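Local atomic coordinates of NalP translocator (PDB entry 1UYN), a protein that forms the outer-membrane pore of a meningococcal autotransporter, through which its serine protease passenger domain is translocated to the bacterial cell surface. Residues A11-D16 with W95-A100; S17-A22 with G54-G59; H264-A269 with A290-Y295. All coordinates share one frame; numbering follows the deposited sequence.

Contact 1 of 3, residues A11-D16 with W95-A100; sequences ATVYAD and WSENSA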
loop_
_atom_site.group_PDB
_atom_site.type_symbol
_atom_site.label_atom_id
_atom_site.label_comp_id
_atom_site.label_asym_id
_atom_site.label_seq_id
_atom_site.Cartn_x
_atom_site.Cartn_y
_atom_site.Cartn_z
ATOM N N ALA A 11 -7.058 -24.591 3.384
ATOM C CA ALA A 11 -6.040 -23.609 3.803
ATOM C C ALA A 11 -6.214 -22.262 3.060
ATOM O O ALA A 11 -5.305 -21.744 2.374
ATOM C CB ALA A 11 -4.668 -24.174 3.550
ATOM N N THR A 12 -7.392 -21.673 3.216
ATOM C CA THR A 12 -7.653 -20.356 2.644
ATOM C C THR A 12 -6.855 -19.298 3.381
ATOM O O THR A 12 -6.759 -18.155 2.888
ATOM C CB THR A 12 -9.116 -19.960 2.801
ATOM O OG1 THR A 12 -9.470 -20.051 4.187
ATOM C CG2 THR A 12 -10.059 -20.885 2.047
ATOM N N VAL A 13 -6.328 -19.653 4.560
ATOM C CA VAL A 13 -5.584 -18.707 5.381
ATOM C C VAL A 13 -4.283 -18.251 4.733
ATOM O O VAL A 13 -3.912 -17.075 4.854
ATOM C CB VAL A 13 -5.335 -19.212 6.831
ATOM C CG1 VAL A 13 -4.281 -20.369 6.895
ATOM C CG2 VAL A 13 -4.933 -18.051 7.709
ATOM N N TYR A 14 -3.622 -19.121 3.998
ATOM C CA TYR A 14 -2.479 -18.659 3.250
ATOM C C TYR A 14 -2.846 -17.710 2.101
ATOM O O TYR A 14 -2.190 -16.705 1.929
ATOM C CB TYR A 14 -1.659 -19.818 2.764
ATOM C CG TYR A 14 -1.126 -20.600 3.897
ATOM C CD1 TYR A 14 0.049 -20.252 4.477
ATOM C CD2 TYR A 14 -1.816 -21.698 4.403
ATOM C CE1 TYR A 14 0.536 -20.966 5.562
ATOM C CE2 TYR A 14 -1.327 -22.426 5.475
ATOM C CZ TYR A 14 -0.161 -22.042 6.046
ATOM O OH TYR A 14 0.358 -22.714 7.097
ATOM N N ALA A 15 -3.872 -18.027 1.312
ATOM C CA ALA A 15 -4.308 -17.129 0.223
ATOM C C ALA A 15 -4.684 -15.754 0.748
ATOM O O ALA A 15 -4.311 -14.756 0.181
ATOM C CB ALA A 15 -5.508 -17.710 -0.528
ATOM N N ASP A 16 -5.432 -15.741 1.839
ATOM C CA ASP A 16 -5.990 -14.549 2.427
ATOM C C ASP A 16 -4.964 -13.632 3.039
ATOM O O ASP A 16 -5.085 -12.410 2.936
ATOM C CB ASP A 16 -6.975 -14.968 3.527
ATOM C CG ASP A 16 -8.248 -15.575 2.972
ATOM O OD1 ASP A 16 -8.451 -15.483 1.752
ATOM O OD2 ASP A 16 -9.105 -16.178 3.661
ATOM N N TRP A 95 -3.493 -11.014 10.026
ATOM C CA TRP A 95 -4.717 -11.418 9.382
ATOM C C TRP A 95 -5.386 -12.567 10.224
ATOM O O TRP A 95 -4.772 -13.560 10.572
ATOM C CB TRP A 95 -4.428 -11.842 7.946
ATOM C CG TRP A 95 -5.581 -12.608 7.373
ATOM C CD1 TRP A 95 -5.747 -13.954 7.399
ATOM C CD2 TRP A 95 -6.774 -12.065 6.787
ATOM N NE1 TRP A 95 -6.947 -14.287 6.831
ATOM C CE2 TRP A 95 -7.598 -13.149 6.438
ATOM C CE3 TRP A 95 -7.222 -10.766 6.509
ATOM C CZ2 TRP A 95 -8.851 -12.989 5.843
ATOM C CZ3 TRP A 95 -8.477 -10.601 5.904
ATOM C CH2 TRP A 95 -9.277 -11.710 5.589
ATOM N N SER A 96 -6.667 -12.396 10.518
ATOM C CA SER A 96 -7.429 -13.326 11.350
ATOM C C SER A 96 -8.589 -13.904 10.585
ATOM O O SER A 96 -9.111 -13.264 9.709
ATOM C CB SER A 96 -8.003 -12.601 12.566
ATOM O OG SER A 96 -7.173 -12.838 13.655
ATOM N N GLU A 97 -9.018 -15.086 10.990
ATOM C CA GLU A 97 -10.094 -15.838 10.350
ATOM C C GLU A 97 -10.675 -16.762 11.408
ATOM O O GLU A 97 -10.093 -16.898 12.492
ATOM C CB GLU A 97 -9.512 -16.744 9.295
ATOM C CG GLU A 97 -9.419 -16.153 7.926
ATOM C CD GLU A 97 -8.738 -17.104 6.951
ATOM O OE1 GLU A 97 -8.769 -18.322 7.180
ATOM O OE2 GLU A 97 -8.168 -16.628 5.948
ATOM N N ASN A 98 -11.779 -17.438 11.102
ATOM C CA ASN A 98 -12.164 -18.554 11.929
ATOM C C ASN A 98 -10.974 -19.522 11.835
ATOM O O ASN A 98 -10.438 -19.784 10.730
ATOM C CB ASN A 98 -13.481 -19.216 11.464
ATOM C CG ASN A 98 -13.842 -20.485 12.299
ATOM O OD1 ASN A 98 -14.074 -20.399 13.530
ATOM N ND2 ASN A 98 -13.876 -21.665 11.632
ATOM N N SER A 99 -10.513 -19.993 12.993
ATOM C CA SER A 99 -9.640 -21.157 13.033
ATOM C C SER A 99 -8.146 -20.901 12.880
ATOM O O SER A 99 -7.357 -21.857 12.962
ATOM C CB SER A 99 -10.068 -22.179 11.947
ATOM O OG SER A 99 -11.029 -23.076 12.465
ATOM N N ALA A 100 -7.747 -19.652 12.645
ATOM C CA ALA A 100 -6.411 -19.383 12.108
ATOM C C ALA A 100 -6.073 -17.912 12.057
ATOM O O ALA A 100 -6.911 -17.078 11.719
ATOM C CB ALA A 100 -6.288 -19.943 10.680
#

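Contact 2 of 3, residues S17-A22 with G54-G59; sequences STAAHA and GTWEQG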
loop_
_atom_site.group_PDB
_atom_site.type_symbol
_atom_site.label_atom_id
_atom_site.label_comp_id
_atom_site.label_asym_id
_atom_site.label_seq_id
_atom_site.Cartn_x
_atom_site.Cartn_y
_atom_site.Cartn_z
ATOM N N SER A 17 -3.993 -14.199 3.739
ATOM C CA SER A 17 -2.908 -13.400 4.329
ATOM C C SER A 17 -2.054 -12.797 3.237
ATOM O O SER A 17 -1.792 -11.590 3.236
ATOM C CB SER A 17 -2.054 -14.212 5.270
ATOM O OG SER A 17 -1.706 -15.462 4.705
ATOM N N THR A 18 -1.672 -13.597 2.247
ATOM C CA THR A 18 -0.970 -13.029 1.091
ATOM C C THR A 18 -1.753 -11.899 0.446
ATOM O O THR A 18 -1.211 -10.835 0.195
ATOM C CB THR A 18 -0.690 -14.071 0.042
ATOM O OG1 THR A 18 0.039 -15.153 0.624
ATOM C CG2 THR A 18 0.238 -13.494 -1.003
ATOM N N ALA A 19 -3.024 -12.136 0.176
ATOM C CA ALA A 19 -3.922 -11.088 -0.347
ATOM C C ALA A 19 -3.921 -9.818 0.531
ATOM O O ALA A 19 -3.893 -8.696 0.005
ATOM C CB ALA A 19 -5.339 -11.627 -0.438
ATOM N N ALA A 20 -3.984 -10.006 1.857
ATOM C CA ALA A 20 -3.964 -8.886 2.803
ATOM C C ALA A 20 -2.678 -8.081 2.719
ATOM O O ALA A 20 -2.707 -6.875 2.856
ATOM C CB ALA A 20 -4.170 -9.377 4.227
ATOM N N HIS A 21 -1.561 -8.759 2.473
ATOM C CA HIS A 21 -0.266 -8.098 2.322
ATOM C C HIS A 21 -0.183 -7.267 1.024
ATOM O O HIS A 21 0.185 -6.084 1.061
ATOM C CB HIS A 21 0.883 -9.104 2.348
ATOM C CG HIS A 21 2.202 -8.492 2.022
ATOM N ND1 HIS A 21 2.822 -7.587 2.847
ATOM C CD2 HIS A 21 2.985 -8.592 0.928
ATOM C CE1 HIS A 21 3.955 -7.193 2.298
ATOM N NE2 HIS A 21 4.079 -7.788 1.130
ATOM N N ALA A 22 -0.501 -7.891 -0.109
ATOM C CA ALA A 22 -0.589 -7.174 -1.399
ATOM C C ALA A 22 -1.440 -5.906 -1.355
ATOM O O ALA A 22 -1.156 -4.906 -2.031
ATOM C CB ALA A 22 -1.138 -8.101 -2.502
ATOM N N GLY A 54 -8.906 -3.190 8.677
ATOM C CA GLY A 54 -10.173 -3.497 8.048
ATOM C C GLY A 54 -10.697 -4.893 8.295
ATOM O O GLY A 54 -10.127 -5.678 9.057
ATOM N N THR A 55 -11.827 -5.158 7.653
ATOM C CA THR A 55 -12.413 -6.483 7.553
ATOM C C THR A 55 -12.539 -6.832 6.061
ATOM O O THR A 55 -12.599 -5.936 5.207
ATOM C CB THR A 55 -13.787 -6.513 8.242
ATOM O OG1 THR A 55 -14.549 -5.383 7.828
ATOM C CG2 THR A 55 -13.664 -6.318 9.737
ATOM N N TRP A 56 -12.581 -8.128 5.742
ATOM C CA TRP A 56 -12.612 -8.548 4.347
ATOM C C TRP A 56 -13.179 -9.954 4.230
ATOM O O TRP A 56 -12.613 -10.891 4.764
ATOM C CB TRP A 56 -11.184 -8.464 3.803
ATOM C CG TRP A 56 -10.976 -8.495 2.288
ATOM C CD1 TRP A 56 -11.926 -8.670 1.301
ATOM C CD2 TRP A 56 -9.709 -8.357 1.594
ATOM N NE1 TRP A 56 -11.325 -8.650 0.058
ATOM C CE2 TRP A 56 -9.974 -8.469 0.202
ATOM C CE3 TRP A 56 -8.378 -8.151 2.015
ATOM C CZ2 TRP A 56 -8.967 -8.380 -0.770
ATOM C CZ3 TRP A 56 -7.360 -8.076 1.035
ATOM C CH2 TRP A 56 -7.664 -8.190 -0.338
ATOM N N GLU A 57 -14.311 -10.106 3.555
ATOM C CA GLU A 57 -14.746 -11.422 3.092
ATOM C C GLU A 57 -14.058 -11.801 1.768
ATOM O O GLU A 57 -14.313 -11.186 0.734
ATOM C CB GLU A 57 -16.255 -11.459 2.889
ATOM C CG GLU A 57 -16.808 -12.872 2.722
ATOM C CD GLU A 57 -17.287 -13.442 4.028
ATOM O OE1 GLU A 57 -17.106 -12.728 5.049
ATOM O OE2 GLU A 57 -17.847 -14.584 4.047
ATOM N N GLN A 58 -13.210 -12.821 1.808
ATOM C CA GLN A 58 -12.471 -13.274 0.643
ATOM C C GLN A 58 -12.968 -14.643 0.235
ATOM O O GLN A 58 -12.353 -15.671 0.574
ATOM C CB GLN A 58 -10.974 -13.365 0.953
ATOM C CG GLN A 58 -10.290 -12.030 1.173
ATOM C CD GLN A 58 -8.793 -12.133 1.058
ATOM O OE1 GLN A 58 -8.284 -12.450 -0.025
ATOM N NE2 GLN A 58 -8.069 -11.845 2.167
ATOM N N GLY A 59 -14.090 -14.652 -0.492
ATOM C CA GLY A 59 -14.658 -15.868 -1.042
ATOM C C GLY A 59 -15.122 -16.806 0.043
ATOM O O GLY A 59 -14.669 -17.937 0.115
#

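Contact 3 of 3, residues H264-A269 with A290-Y295; sequences HTRLVA and AGSKQY. With SO4 (sulfate ion), chain C.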
loop_
_atom_site.group_PDB
_atom_site.type_symbol
_atom_site.label_atom_id
_atom_site.label_comp_id
_atom_site.label_asym_id
_atom_site.label_seq_id
_atom_site.Cartn_x
_atom_site.Cartn_y
_atom_site.Cartn_z
ATOM N N HIS A 264 -13.752 -6.546 -7.544
ATOM C CA HIS A 264 -14.758 -5.496 -7.349
ATOM C C HIS A 264 -14.081 -4.183 -7.356
ATOM O O HIS A 264 -12.898 -4.102 -7.046
ATOM C CB HIS A 264 -15.546 -5.680 -6.040
ATOM C CG HIS A 264 -16.411 -6.904 -6.030
ATOM N ND1 HIS A 264 -15.891 -8.186 -5.981
ATOM C CD2 HIS A 264 -17.761 -7.044 -6.074
ATOM C CE1 HIS A 264 -16.888 -9.057 -6.003
ATOM N NE2 HIS A 264 -18.033 -8.392 -6.045
ATOM N N THR A 265 -14.835 -3.163 -7.758
ATOM C CA THR A 265 -14.408 -1.762 -7.706
ATOM C C THR A 265 -14.452 -1.295 -6.258
ATOM O O THR A 265 -15.487 -1.419 -5.639
ATOM C CB THR A 265 -15.389 -0.912 -8.530
ATOM O OG1 THR A 265 -15.219 -1.207 -9.909
ATOM C CG2 THR A 265 -15.080 0.568 -8.491
ATOM N N ARG A 266 -13.355 -0.774 -5.708
ATOM C CA ARG A 266 -13.493 0.049 -4.478
ATOM C C ARG A 266 -13.441 1.543 -4.620
ATOM O O ARG A 266 -12.726 2.042 -5.422
ATOM C CB ARG A 266 -12.518 -0.308 -3.380
ATOM C CG ARG A 266 -11.122 -0.312 -3.724
ATOM C CD ARG A 266 -10.440 -1.270 -2.899
ATOM N NE ARG A 266 -11.034 -2.616 -3.045
ATOM C CZ ARG A 266 -10.398 -3.714 -2.671
ATOM N NH1 ARG A 266 -9.149 -3.632 -2.153
ATOM N NH2 ARG A 266 -10.997 -4.890 -2.813
ATOM N N LEU A 267 -14.257 2.214 -3.825
ATOM C CA LEU A 267 -14.263 3.646 -3.658
ATOM C C LEU A 267 -13.398 3.923 -2.448
ATOM O O LEU A 267 -13.518 3.252 -1.449
ATOM C CB LEU A 267 -15.683 4.143 -3.356
ATOM C CG LEU A 267 -16.801 3.654 -4.302
ATOM C CD1 LEU A 267 -18.154 4.392 -4.088
ATOM C CD2 LEU A 267 -16.374 3.763 -5.787
ATOM N N VAL A 268 -12.517 4.898 -2.558
ATOM C CA VAL A 268 -11.740 5.355 -1.435
ATOM C C VAL A 268 -11.957 6.832 -1.242
ATOM O O VAL A 268 -11.744 7.583 -2.178
ATOM C CB VAL A 268 -10.235 5.191 -1.697
ATOM C CG1 VAL A 268 -9.440 5.699 -0.488
ATOM C CG2 VAL A 268 -9.909 3.747 -2.039
ATOM N N ALA A 269 -12.347 7.253 -0.046
ATOM C CA ALA A 269 -12.383 8.683 0.309
ATOM C C ALA A 269 -11.316 8.937 1.377
ATOM O O ALA A 269 -10.920 8.015 2.082
ATOM C CB ALA A 269 -13.761 9.083 0.806
ATOM N N ALA A 290 -11.226 2.789 2.352
ATOM C CA ALA A 290 -11.579 2.062 1.124
ATOM C C ALA A 290 -12.770 1.124 1.354
ATOM O O ALA A 290 -12.766 0.379 2.337
ATOM C CB ALA A 290 -10.436 1.266 0.664
ATOM N N GLY A 291 -13.760 1.142 0.446
ATOM C CA GLY A 291 -14.889 0.214 0.488
ATOM C C GLY A 291 -15.309 -0.447 -0.822
ATOM O O GLY A 291 -15.393 0.162 -1.864
ATOM N N SER A 292 -15.543 -1.739 -0.778
ATOM C CA SER A 292 -16.450 -2.370 -1.753
ATOM C C SER A 292 -17.373 -3.251 -0.977
ATOM O O SER A 292 -17.245 -3.341 0.228
ATOM C CB SER A 292 -15.687 -3.221 -2.755
ATOM O OG SER A 292 -15.040 -4.283 -2.100
ATOM N N LYS A 293 -18.313 -3.907 -1.652
ATOM C CA LYS A 293 -19.111 -4.934 -0.994
ATOM C C LYS A 293 -18.088 -5.923 -0.457
ATOM O O LYS A 293 -17.107 -6.264 -1.135
ATOM C CB LYS A 293 -20.130 -5.595 -1.943
ATOM C CG LYS A 293 -19.561 -6.651 -2.922
ATOM C CD LYS A 293 -20.689 -7.535 -3.491
ATOM C CE LYS A 293 -20.856 -8.885 -2.741
ATOM N NZ LYS A 293 -22.277 -9.374 -2.831
ATOM N N GLN A 294 -18.295 -6.293 0.803
ATOM C CA GLN A 294 -17.456 -7.233 1.539
ATOM C C GLN A 294 -16.027 -6.773 1.732
ATOM O O GLN A 294 -15.124 -7.579 1.984
ATOM C CB GLN A 294 -17.509 -8.607 0.869
ATOM C CG GLN A 294 -18.752 -9.435 1.269
ATOM C CD GLN A 294 -18.673 -10.834 0.688
ATOM O OE1 GLN A 294 -19.067 -11.824 1.337
ATOM N NE2 GLN A 294 -18.119 -10.931 -0.526
ATOM N N TYR A 295 -15.795 -5.476 1.641
ATOM C CA TYR A 295 -14.446 -4.975 1.925
ATOM C C TYR A 295 -14.556 -3.608 2.552
ATOM O O TYR A 295 -15.368 -2.800 2.155
ATOM C CB TYR A 295 -13.539 -4.989 0.663
ATOM C CG TYR A 295 -12.152 -4.410 0.868
ATOM C CD1 TYR A 295 -11.966 -3.036 1.010
ATOM C CD2 TYR A 295 -11.033 -5.223 0.923
ATOM C CE1 TYR A 295 -10.745 -2.499 1.194
ATOM C CE2 TYR A 295 -9.754 -4.683 1.135
ATOM C CZ TYR A 295 -9.630 -3.316 1.266
ATOM O OH TYR A 295 -8.414 -2.718 1.469
HETATM S S SO4 C . -18.946 -4.484 -8.369
HETATM O O1 SO4 C . -18.570 -5.582 -9.299
HETATM O O2 SO4 C . -19.838 -5.051 -7.341
HETATM O O3 SO4 C . -17.769 -3.819 -7.804
HETATM O O4 SO4 C . -19.659 -3.392 -9.047
#

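Contact 1 of 3, residues A11-D16 with W95-A100
Glu97 OE2 is approached from two sides of the contact, by Asp16 of the helix and by the indole of Trp95 in its own strand. Trp95 NE1 donates to Glu97 OE2 at 2.8 Å with an N-H...O angle of 158°. OE2 lies almost in the indole plane, while the N-H reaches it from above the plane of the carboxylate. The 2.5 Å between Asp16 OD2 and Glu97 OE2 is doubtful at this resolution; the acids are close, their planes steeply inclined, and a shared proton is possible. Two acids this near would be expected to repel unless one is protonated, and the indole N-H may ease the charge on Glu97.

Tryptophan serves twice here, for Asp16 CB also rests on one face of the ring near its rim, 3.4 Å from Trp95 NE1. Val13 supplies apolar bulk beside the acids: with CG2 anti to the backbone N, that methyl meets Ala100 CB at 3.8 Å and lies at the edge of the Trp95 ring. Alanine is small enough for the helix to come close to the chain here.

Glu97 and Ala100 are the ends of a type II turn. The first turn of helix 12-34 packs against it, at the extracellular end of the hairpin of strands 82-97 and 100-117. A helix set inside the barrel is characteristic of the autotransporter translocator domain.

Contact 2 of 3, residues S17-A22 with G54-G59
Ala19 and Ala20 of the helix meet two side chains that reach in from the barrel, Trp56 of strand 43-57 and Gln58 two residues further on. The six-membered ring of Trp56 comes edge-on: CZ3 lies 3.7 Å from Ala19 O and 3.9 Å from Ala20 CA, both near the ring plane. Its neighbour CH2 meets Ala19 CB at 4.2 Å. Ala19 CB also lies against the amide of Gln58, close to Gln58 OE1. With only a methyl at each position, both alanines let an indole approach the helix backbone itself.

The next shell holds these groups in place. Trp56 CG is anti to the backbone N (chi1 -164°); the CB bond points toward the helix, and the far edge of the ring makes the contact. Gln58 CG lies over one face of the indole, 3.5 Å above its plane and toward the rim, and Met65 of the neighbouring strand 62-79 touches Trp56 as well. Tyr295 meets the same indole edge-to-face. The amide of Gln58 is positioned by a hydrogen bond from Gln58 NE2 to Asp16 O, one helical turn before Ala20, and glutamine is long enough to span from the wall to that carbonyl.

No hydrogen bond joins residues 17-22 to residues 54-59. Helix and strand meet here by packing, with the weakly positive C-H edge of the indole probably well matched to the partial negative charge of Ala19 O.

Contact 3 of 3, residues H264-A269 with A290-Y295
Arg266 starts its path across the strand pair with CB, 3.3 Å from Gly291 O. Its CG is placed between the backbone N and the carbonyl carbon (chi1 54°), and CD then passes Ala290 CB at 4.4 Å. Beyond a bend at chi3 the guanidinium lies flat on Tyr295, the planes 19° apart. Arg266 CZ sits 3.8 Å from the centroid of the Tyr295 ring, almost on its normal, which makes this a cation-pi stack. The tip, NH1, is 3.5 Å from Tyr295 CZ and also forms a salt bridge to Asp23 of the pore helix.

Behind the stack the strands pair antiparallel. Leu267 and Gly291 form a hydrogen-bonded pair, with Gly291 N to Leu267 O at 2.8 Å and Leu267 N to Gly291 O at 3.1 Å. Val268 CG2 packs on Ala290 CB at 3.7 Å on the other face of the sheet from Leu267. At the strand end O3 of a sulfate, probably from the crystallisation liquor, accepts from Thr265 N at 3.0 Å.

Arginine suits this place because one planar cation can serve both a ring and a carboxylate: the stack probably holds the guanidinium flat, while Asp23 would balance much of its charge.

Overall arrangement
Contacts 1 and 2 both set helix 12-34 against the wall around it and are partly buried, whereas contact 3 is a surface contact of the wall, pairing strands 265-278 and 281-292 and stacking on Tyr295 at the start of strand 295-307; its arginine also reaches the helix through Asp23. Their chemistry follows: contact 1 gathers acids and an indole N-H, contact 2 relies on packing, and contact 3 has regular backbone pairing topped by a charged stack. Contacts 1 and 2 touch where Trp95 packs on Ala20. Contact 2 also borders contact 3, through a probable hydrogen bond from Glu57 N to Gln294 O. Contacts 1 and 3, about 21 Å apart between centres, do not touch.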